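Local coordinates for protein beta-1,4-galactanase (Humicola insolens, PDB 1HJQ) that hydrolyses the beta-1,4-galactosidic linkages of type I arabinogalactans as an endo-acting family 53 glycoside hydrolase of clan GH-A, at residues V7-V12 and I63-R68; V177-G182 and W190-V195; N247-C252 and A311-F316. All blocks are in the same frame, centred on the assembly; numbering follows the deposited sequence.

Contact 1: residues V7-V12 and I63-R68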
loop_
_atom_site.group_PDB
_atom_site.type_symbol
_atom_site.label_atom_id
_atom_site.label_comp_id
_atom_site.label_asym_id
_atom_site.label_seq_id
_atom_site.Cartn_x
_atom_site.Cartn_y
_atom_site.Cartn_z
ATOM N N VAL A 7 1.132 8.866 -1.721
ATOM C CA VAL A 7 0.689 8.507 -0.394
ATOM C C VAL A 7 -0.589 7.692 -0.450
ATOM O O VAL A 7 -1.255 7.626 -1.481
ATOM C CB VAL A 7 0.388 9.767 0.445
ATOM C CG1 VAL A 7 1.573 10.725 0.412
ATOM C CG2 VAL A 7 -0.870 10.446 -0.078
ATOM N N ASP A 8 -0.912 7.062 0.672
ATOM C CA ASP A 8 -2.152 6.321 0.784
ATOM C C ASP A 8 -3.004 7.344 1.506
ATOM O O ASP A 8 -2.671 7.751 2.625
ATOM C CB ASP A 8 -1.988 5.083 1.655
ATOM C CG ASP A 8 -3.227 4.228 1.665
ATOM O OD1 ASP A 8 -4.321 4.784 1.902
ATOM O OD2 ASP A 8 -3.110 3.006 1.433
ATOM N N TRP A 9 -4.085 7.779 0.867
ATOM C CA TRP A 9 -4.951 8.806 1.447
ATOM C C TRP A 9 -6.384 8.320 1.673
ATOM O O TRP A 9 -7.316 9.118 1.734
ATOM C CB TRP A 9 -4.949 10.034 0.523
ATOM C CG TRP A 9 -5.824 9.880 -0.689
ATOM C CD1 TRP A 9 -6.051 8.734 -1.402
ATOM C CD2 TRP A 9 -6.614 10.901 -1.314
ATOM N NE1 TRP A 9 -6.936 8.975 -2.422
ATOM C CE2 TRP A 9 -7.299 10.298 -2.394
ATOM C CE3 TRP A 9 -6.812 12.268 -1.066
ATOM C CZ2 TRP A 9 -8.169 11.014 -3.229
ATOM C CZ3 TRP A 9 -7.676 12.983 -1.895
ATOM C CH2 TRP A 9 -8.343 12.354 -2.963
ATOM N N SER A 10 -6.549 7.014 1.827
ATOM C CA SER A 10 -7.866 6.410 2.007
ATOM C C SER A 10 -8.792 7.062 3.035
ATOM O O SER A 10 -9.996 7.150 2.822
ATOM C CB SER A 10 -7.702 4.916 2.328
ATOM O OG SER A 10 -6.937 4.258 1.323
ATOM N N SER A 11 -8.236 7.531 4.142
ATOM C CA SER A 11 -9.041 8.137 5.192
ATOM C C SER A 11 -9.583 9.533 4.894
ATOM O O SER A 11 -10.426 10.045 5.639
ATOM C CB SER A 11 -8.218 8.218 6.465
ATOM O OG SER A 11 -7.159 9.138 6.284
ATOM N N VAL A 12 -9.126 10.144 3.809
ATOM C CA VAL A 12 -9.535 11.505 3.493
ATOM C C VAL A 12 -11.013 11.883 3.680
ATOM O O VAL A 12 -11.303 12.894 4.321
ATOM C CB VAL A 12 -9.093 11.894 2.073
ATOM C CG1 VAL A 12 -9.776 11.010 1.063
ATOM C CG2 VAL A 12 -9.395 13.363 1.818
ATOM N N ILE A 63 -14.560 4.956 -5.494
ATOM C CA ILE A 63 -14.790 5.566 -6.792
ATOM C C ILE A 63 -14.856 7.080 -6.664
ATOM O O ILE A 63 -14.388 7.802 -7.539
ATOM C CB ILE A 63 -16.075 5.042 -7.437
ATOM C CG1 ILE A 63 -15.821 3.624 -7.943
ATOM C CG2 ILE A 63 -16.524 5.972 -8.560
ATOM C CD1 ILE A 63 -16.929 3.064 -8.780
ATOM N N GLN A 64 -15.433 7.565 -5.568
ATOM C CA GLN A 64 -15.519 9.006 -5.348
ATOM C C GLN A 64 -14.096 9.535 -5.179
ATOM O O GLN A 64 -13.754 10.601 -5.696
ATOM C CB GLN A 64 -16.347 9.314 -4.098
ATOM C CG GLN A 64 -17.270 10.517 -4.261
ATOM C CD GLN A 64 -18.117 10.779 -3.026
ATOM O OE1 GLN A 64 -18.801 9.878 -2.522
ATOM N NE2 GLN A 64 -18.080 12.016 -2.531
ATOM N N LEU A 65 -13.266 8.773 -4.470
ATOM C CA LEU A 65 -11.876 9.156 -4.248
ATOM C C LEU A 65 -11.077 9.174 -5.539
ATOM O O LEU A 65 -10.378 10.141 -5.839
ATOM C CB LEU A 65 -11.204 8.197 -3.269
ATOM C CG LEU A 65 -11.475 8.465 -1.793
ATOM C CD1 LEU A 65 -10.637 7.534 -0.924
ATOM C CD2 LEU A 65 -11.130 9.906 -1.503
ATOM N N ALA A 66 -11.179 8.091 -6.295
ATOM C CA ALA A 66 -10.465 7.977 -7.559
ATOM C C ALA A 66 -10.776 9.174 -8.450
ATOM O O ALA A 66 -9.876 9.884 -8.896
ATOM C CB ALA A 66 -10.856 6.686 -8.257
ATOM N N ARG A 67 -12.059 9.398 -8.697
ATOM C CA ARG A 67 -12.482 10.496 -9.537
ATOM C C ARG A 67 -11.807 11.781 -9.065
ATOM O O ARG A 67 -11.271 12.541 -9.871
ATOM C CB ARG A 67 -14.003 10.613 -9.490
ATOM C CG ARG A 67 -14.607 11.450 -10.593
ATOM C CD ARG A 67 -16.115 11.314 -10.578
ATOM N NE ARG A 67 -16.559 10.009 -11.063
ATOM C CZ ARG A 67 -17.671 9.403 -10.656
ATOM N NH1 ARG A 67 -18.447 9.984 -9.750
ATOM N NH2 ARG A 67 -18.016 8.224 -11.158
ATOM N N ARG A 68 -11.807 12.014 -7.760
ATOM C CA ARG A 68 -11.170 13.209 -7.213
ATOM C C ARG A 68 -9.665 13.190 -7.459
ATOM O O ARG A 68 -9.088 14.177 -7.896
ATOM C CB ARG A 68 -11.441 13.325 -5.707
ATOM C CG ARG A 68 -12.833 13.847 -5.364
ATOM C CD ARG A 68 -13.088 13.855 -3.859
ATOM N NE ARG A 68 -12.084 14.630 -3.133
ATOM C CZ ARG A 68 -12.127 14.866 -1.826
ATOM N NH1 ARG A 68 -13.130 14.385 -1.101
ATOM N NH2 ARG A 68 -11.167 15.582 -1.246
#
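In this eight-stranded beta/alpha barrel, the turn that leaves the first strand, 4-8, packs on helix 59-71 through Trp9, Val12 and Leu65. The Trp9 indole has its CG between the backbone N and the carbonyl carbon (chi1 78°), and its six-membered ring extends to the helix. Leu65 CD2 lies above one face of that ring, 4.1 Å from its centroid and off-centre, in a CH-pi contact; its nearest ring atom is Trp9 CZ2. Val12 CG1 sits above the same face near its rim and lies 4.1 Å from Leu65 CD1. At the ring edge, in the plane of the indole, Leu65 O lies 3.5 Å from Trp9 CZ2. The other Leu65 branch, CD1, lies 3.8 Å from Ser10 O. No hydrogen bond crosses between the segments. The turn is shaped from within: Trp9 to Val12 is a type I beta turn, and Asp8 OD1 takes both Ser10 N, at 3.2 Å in an Asx turn, and Ser10 OG at 2.7 Å. Arg68 passes its CB by the tryptophan edge and brings NH2 beside Val12 CG2, while its guanidinium forms salt bridges to Glu33 and Glu16. Among the neighbouring elements, strand 43-48 supplies Gln46 for Trp9 NE1 and Arg45 for Asp8 OD2, and helix 32-38 packs against Trp9 and Val12 through Leu32.

Contact 2: residues V177-G182 and W190-V195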
loop_
_atom_site.group_PDB
_atom_site.type_symbol
_atom_site.label_atom_id
_atom_site.label_comp_id
_atom_site.label_asym_id
_atom_site.label_seq_id
_atom_site.Cartn_x
_atom_site.Cartn_y
_atom_site.Cartn_z
ATOM N N VAL A 177 1.802 -7.902 -5.859
ATOM C CA VAL A 177 1.651 -8.798 -4.718
ATOM C C VAL A 177 2.342 -8.034 -3.597
ATOM O O VAL A 177 3.503 -7.639 -3.720
ATOM C CB VAL A 177 2.331 -10.166 -4.952
ATOM C CG1 VAL A 177 2.377 -10.954 -3.638
ATOM C CG2 VAL A 177 1.545 -10.954 -5.997
ATOM N N HIS A 178 1.602 -7.808 -2.518
ATOM C CA HIS A 178 2.081 -7.034 -1.383
ATOM C C HIS A 178 2.347 -7.857 -0.128
ATOM O O HIS A 178 1.456 -8.528 0.396
ATOM C CB HIS A 178 1.060 -5.920 -1.098
ATOM C CG HIS A 178 1.359 -5.103 0.119
ATOM N ND1 HIS A 178 2.620 -5.012 0.667
ATOM C CD2 HIS A 178 0.560 -4.315 0.877
ATOM C CE1 HIS A 178 2.585 -4.207 1.714
ATOM N NE2 HIS A 178 1.348 -3.770 1.862
ATOM N N LEU A 179 3.589 -7.793 0.340
ATOM C CA LEU A 179 4.027 -8.499 1.540
ATOM C C LEU A 179 4.600 -7.459 2.488
ATOM O O LEU A 179 5.077 -6.420 2.040
ATOM C CB LEU A 179 5.119 -9.510 1.191
ATOM C CG LEU A 179 4.772 -10.946 0.794
ATOM C CD1 LEU A 179 3.636 -10.980 -0.185
ATOM C CD2 LEU A 179 6.012 -11.596 0.204
ATOM N N ASP A 180 4.554 -7.725 3.789
ATOM C CA ASP A 180 5.106 -6.787 4.761
ATOM C C ASP A 180 6.571 -7.167 4.983
ATOM O O ASP A 180 7.063 -8.098 4.346
ATOM C CB ASP A 180 4.305 -6.840 6.076
ATOM C CG ASP A 180 4.688 -8.022 6.973
ATOM O OD1 ASP A 180 4.752 -9.174 6.480
ATOM O OD2 ASP A 180 4.912 -7.787 8.184
ATOM N N ASN A 181 7.268 -6.449 5.859
ATOM C CA ASN A 181 8.676 -6.722 6.156
ATOM C C ASN A 181 9.587 -6.878 4.940
ATOM O O ASN A 181 10.337 -7.841 4.848
ATOM C CB ASN A 181 8.802 -7.972 7.024
ATOM C CG ASN A 181 8.241 -7.774 8.413
ATOM O OD1 ASN A 181 8.269 -6.669 8.956
ATOM N ND2 ASN A 181 7.744 -8.846 9.005
ATOM N N GLY A 182 9.530 -5.923 4.019
ATOM C CA GLY A 182 10.356 -5.984 2.830
ATOM C C GLY A 182 11.833 -6.058 3.128
ATOM O O GLY A 182 12.619 -6.435 2.261
ATOM N N TRP A 190 11.071 -17.068 1.022
ATOM C CA TRP A 190 10.230 -18.187 1.458
ATOM C C TRP A 190 8.830 -18.113 0.821
ATOM O O TRP A 190 8.331 -19.069 0.219
ATOM C CB TRP A 190 10.130 -18.121 2.983
ATOM C CG TRP A 190 8.992 -18.838 3.611
ATOM C CD1 TRP A 190 8.900 -20.173 3.840
ATOM C CD2 TRP A 190 7.810 -18.248 4.175
ATOM N NE1 TRP A 190 7.742 -20.458 4.521
ATOM C CE2 TRP A 190 7.054 -19.293 4.739
ATOM C CE3 TRP A 190 7.321 -16.937 4.260
ATOM C CZ2 TRP A 190 5.828 -19.072 5.386
ATOM C CZ3 TRP A 190 6.094 -16.715 4.907
ATOM C CH2 TRP A 190 5.368 -17.781 5.460
ATOM N N TRP A 191 8.195 -16.962 0.962
ATOM C CA TRP A 191 6.865 -16.766 0.420
ATOM C C TRP A 191 6.757 -16.984 -1.092
ATOM O O TRP A 191 6.064 -17.899 -1.552
ATOM C CB TRP A 191 6.362 -15.365 0.746
ATOM C CG TRP A 191 4.885 -15.260 0.634
ATOM C CD1 TRP A 191 3.969 -15.509 1.616
ATOM C CD2 TRP A 191 4.137 -14.904 -0.532
ATOM N NE1 TRP A 191 2.695 -15.327 1.138
ATOM C CE2 TRP A 191 2.768 -14.953 -0.180
ATOM C CE3 TRP A 191 4.487 -14.550 -1.840
ATOM C CZ2 TRP A 191 1.750 -14.657 -1.088
ATOM C CZ3 TRP A 191 3.482 -14.259 -2.738
ATOM C CH2 TRP A 191 2.125 -14.313 -2.359
ATOM N N TYR A 192 7.427 -16.138 -1.870
ATOM C CA TYR A 192 7.358 -16.249 -3.324
ATOM C C TYR A 192 7.781 -17.621 -3.839
ATOM O O TYR A 192 7.163 -18.166 -4.758
ATOM C CB TYR A 192 8.195 -15.141 -3.978
ATOM C CG TYR A 192 7.542 -13.770 -3.912
ATOM C CD1 TYR A 192 6.397 -13.478 -4.670
ATOM C CD2 TYR A 192 8.058 -12.770 -3.089
ATOM C CE1 TYR A 192 5.790 -12.229 -4.609
ATOM C CE2 TYR A 192 7.461 -11.515 -3.017
ATOM C CZ TYR A 192 6.327 -11.248 -3.780
ATOM O OH TYR A 192 5.744 -9.997 -3.724
ATOM N N THR A 193 8.826 -18.183 -3.246
ATOM C CA THR A 193 9.294 -19.493 -3.660
ATOM C C THR A 193 8.153 -20.502 -3.532
ATOM O O THR A 193 7.784 -21.179 -4.495
ATOM C CB THR A 193 10.478 -19.961 -2.790
ATOM O OG1 THR A 193 11.628 -19.156 -3.084
ATOM C CG2 THR A 193 10.795 -21.442 -3.056
ATOM N N ASN A 194 7.593 -20.591 -2.335
ATOM C CA ASN A 194 6.504 -21.518 -2.097
ATOM C C ASN A 194 5.274 -21.257 -2.961
ATOM O O ASN A 194 4.667 -22.200 -3.463
ATOM C CB ASN A 194 6.124 -21.503 -0.623
ATOM C CG ASN A 194 7.113 -22.259 0.234
ATOM O OD1 ASN A 194 7.263 -23.474 0.098
ATOM N ND2 ASN A 194 7.796 -21.549 1.123
ATOM N N VAL A 195 4.907 -19.994 -3.142
ATOM C CA VAL A 195 3.745 -19.670 -3.955
ATOM C C VAL A 195 3.982 -19.944 -5.444
ATOM O O VAL A 195 3.138 -20.544 -6.122
ATOM C CB VAL A 195 3.337 -18.185 -3.785
ATOM C CG1 VAL A 195 2.199 -17.850 -4.723
ATOM C CG2 VAL A 195 2.922 -17.915 -2.360
#
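Trp191 meets Leu179 and Val177 of strand 174-179 with its indole, whose CG lies anti to the backbone N (chi1 -161°). Leu179 CD1 stands almost squarely over the six-membered ring, 3.9 Å from its centroid, in a CH-pi contact, while CD2 of the same leucine rests 3.8 Å from Trp191 CB. Farther round the indole, Val177 CG1 comes tip to tip with Trp191 CZ3 at 3.6 Å. The indole face opposite Leu179 CD1 is taken by Val195 CG2 from the next turn of the helix, and Trp150 of helix 150-165 adds an edge-to-face ring contact. An alanine in place of Trp191 would probably open a gap between strand and helix, leaving the Leu179 methyl and Val195 without the ring that separates them. Tyr192, next along, lays its ring alongside Trp191, whose CE3 overlies one of its faces near the rim, and brings its hydroxyl end up to the strand. Leu179 CD2 approaches Tyr192 CE2 to 3.5 Å, and Tyr192 OH ends near the valine, 3.5 Å from Val177 CG1. Strand and helix here are the first two elements of a beta-alpha-beta crossover that continues into strand 208-212; the axes of the short segments approach to 11.1 Å, their N-to-C directions 141° apart. Val177 and Leu179 turn outward to the helix, whereas the intervening His178 points away from it and hydrogen-bonds through NE2 to Glu245, probably the nucleophile. Asn194 folds ND2 back onto Trp190 O at 2.7 Å, from above the carbonyl plane; this oxygen also accepts the backbone N of Asn194.

Contact 3: residues N247-C252 and A311-F316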
loop_
_atom_site.group_PDB
_atom_site.type_symbol
_atom_site.label_atom_id
_atom_site.label_comp_id
_atom_site.label_asym_id
_atom_site.label_seq_id
_atom_site.Cartn_x
_atom_site.Cartn_y
_atom_site.Cartn_z
ATOM N N ASN A 247 6.408 5.009 7.191
ATOM C CA ASN A 247 6.103 6.180 8.001
ATOM C C ASN A 247 7.342 6.550 8.799
ATOM O O ASN A 247 8.252 5.743 8.965
ATOM C CB ASN A 247 4.993 5.877 9.017
ATOM C CG ASN A 247 3.601 5.827 8.406
ATOM O OD1 ASN A 247 2.667 5.319 9.029
ATOM N ND2 ASN A 247 3.448 6.366 7.203
ATOM N N TRP A 248 7.366 7.781 9.288
ATOM C CA TRP A 248 8.442 8.252 10.138
ATOM C C TRP A 248 7.756 9.230 11.062
ATOM O O TRP A 248 7.074 10.144 10.609
ATOM C CB TRP A 248 9.545 8.952 9.357
ATOM C CG TRP A 248 10.655 9.374 10.273
ATOM C CD1 TRP A 248 10.861 10.618 10.797
ATOM C CD2 TRP A 248 11.656 8.529 10.846
ATOM N NE1 TRP A 248 11.926 10.599 11.666
ATOM C CE2 TRP A 248 12.434 9.329 11.713
ATOM C CE3 TRP A 248 11.971 7.170 10.714
ATOM C CZ2 TRP A 248 13.509 8.814 12.445
ATOM C CZ3 TRP A 248 13.039 6.659 11.442
ATOM C CH2 TRP A 248 13.794 7.481 12.297
ATOM N N PRO A 249 7.920 9.050 12.375
ATOM C CA PRO A 249 7.279 9.940 13.337
ATOM C C PRO A 249 7.952 11.270 13.613
ATOM O O PRO A 249 9.163 11.399 13.506
ATOM C CB PRO A 249 7.203 9.071 14.585
ATOM C CG PRO A 249 8.472 8.299 14.509
ATOM C CD PRO A 249 8.561 7.912 13.056
ATOM N N THR A 250 7.138 12.262 13.967
ATOM C CA THR A 250 7.631 13.588 14.325
ATOM C C THR A 250 7.558 13.634 15.850
ATOM O O THR A 250 7.993 14.597 16.486
ATOM C CB THR A 250 6.741 14.693 13.775
ATOM O OG1 THR A 250 5.483 14.664 14.453
ATOM C CG2 THR A 250 6.524 14.498 12.287
ATOM N N SER A 251 6.991 12.572 16.414
ATOM C CA SER A 251 6.835 12.416 17.850
ATOM C C SER A 251 6.714 10.929 18.154
ATOM O O SER A 251 5.837 10.252 17.618
ATOM C CB SER A 251 5.574 13.137 18.322
ATOM O OG SER A 251 5.424 13.047 19.730
ATOM N N CYS A 252 7.603 10.417 18.995
ATOM C CA CYS A 252 7.563 9.003 19.364
ATOM C C CYS A 252 8.137 8.851 20.770
ATOM O O CYS A 252 9.220 8.312 20.961
ATOM C CB CYS A 252 8.365 8.138 18.378
ATOM S SG CYS A 252 7.930 6.368 18.509
ATOM N N ALA A 311 3.512 8.095 18.680
ATOM C CA ALA A 311 2.385 9.002 18.877
ATOM C C ALA A 311 1.861 9.718 17.633
ATOM O O ALA A 311 0.653 9.886 17.475
ATOM C CB ALA A 311 2.750 10.030 19.930
ATOM N N ASP A 312 2.763 10.145 16.758
ATOM C CA ASP A 312 2.363 10.880 15.564
ATOM C C ASP A 312 3.250 10.583 14.353
ATOM O O ASP A 312 4.434 10.924 14.352
ATOM C CB ASP A 312 2.419 12.379 15.865
ATOM C CG ASP A 312 1.681 13.210 14.846
ATOM O OD1 ASP A 312 1.505 12.745 13.693
ATOM O OD2 ASP A 312 1.282 14.340 15.205
ATOM N N ASN A 313 2.672 9.960 13.327
ATOM C CA ASN A 313 3.401 9.641 12.100
ATOM C C ASN A 313 2.863 10.454 10.924
ATOM O O ASN A 313 3.243 10.231 9.779
ATOM C CB ASN A 313 3.278 8.151 11.760
ATOM C CG ASN A 313 4.063 7.265 12.703
ATOM O OD1 ASN A 313 5.226 7.529 12.989
ATOM N ND2 ASN A 313 3.431 6.198 13.182
ATOM N N THR A 314 1.972 11.394 11.206
ATOM C CA THR A 314 1.375 12.214 10.156
ATOM C C THR A 314 2.309 13.291 9.621
ATOM O O THR A 314 3.253 13.705 10.287
ATOM C CB THR A 314 0.111 12.920 10.656
ATOM O OG1 THR A 314 0.476 13.864 11.670
ATOM C CG2 THR A 314 -0.867 11.912 11.238
ATOM N N MET A 315 2.027 13.744 8.409
ATOM C CA MET A 315 2.817 14.792 7.792
ATOM C C MET A 315 1.952 16.044 7.758
ATOM O O MET A 315 2.079 16.905 6.887
ATOM C CB MET A 315 3.242 14.382 6.382
ATOM C CG MET A 315 4.068 13.109 6.362
ATOM S SD MET A 315 4.689 12.709 4.751
ATOM C CE MET A 315 6.035 13.845 4.690
ATOM N N PHE A 316 1.049 16.115 8.725
ATOM C CA PHE A 316 0.167 17.251 8.861
ATOM C C PHE A 316 0.077 17.728 10.299
ATOM O O PHE A 316 0.426 17.027 11.247
ATOM C CB PHE A 316 -1.238 16.926 8.362
ATOM C CG PHE A 316 -1.382 16.996 6.877
ATOM C CD1 PHE A 316 -0.870 15.991 6.064
ATOM C CD2 PHE A 316 -2.028 18.072 6.287
ATOM C CE1 PHE A 316 -1.002 16.060 4.681
ATOM C CE2 PHE A 316 -2.165 18.150 4.913
ATOM C CZ PHE A 316 -1.650 17.141 4.106
#
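Ser251 and Asp312 make a single antiparallel bridge between two loops that have no regular strand, and its two hydrogen bonds are out of step by one residue. Asp312 N donates to Ser251 O at 3.2 Å, but Asp312 O receives Thr250 N at 3.0 Å. Beside the bridge, Asn313 and Pro249 lie side by side. The amide oxygen of Asn313 is directed at the proline ring, 3.4 Å from Pro249 CD, where the ring nitrogen has no hydrogen to offer; ND2 of Asn313 hydrogen-bonds to Ser308 OG. Asn247 CB packs on Asn313 CB at 4.0 Å, the two side chains crossing at about a right angle, and Asn247 ND2 binds Trp296 O. These loops follow the last two barrel strands, 240-245 and 290-296, at the C-terminal ends where clan GH-A enzymes carry their catalytic residues. The disulfide from Cys252 to Cys310 ties them covalently next to the bridge. Two outside side chains also span the pair: Gln273 NE2 binds Trp248 O and Thr314 O, and Tyr295 OH bonds to Trp248 N and Asn313 O. Asp312 itself, with CG anti to the backbone N (chi1 -164°), turns OD1 to Thr314 N at 2.9 Å in an Asx turn, and the same oxygen uses its syn lone pair for Thr314 OG1.

Overall arrangement
Contact 2 joins a barrel strand to its helix, contact 1 the turn after a barrel strand to a helix; the two lie on opposite sides of the chain's centre. Each is buried, largely apolar and built on a leucine methyl over an indole; in contact 1 the tryptophan comes from the turn, in contact 2 from the helix. Contact 3 lies farther out, about 18 Å from the chain's centre, still mostly buried but reaching the surface at Ala311. It holds loop to loop and relies on backbone hydrogen bonds beside a disulfide. No two contacts touch, yet Tyr295 links two of them: its backbone bonds to Asp8 of contact 1 and its hydroxyl serves contact 3.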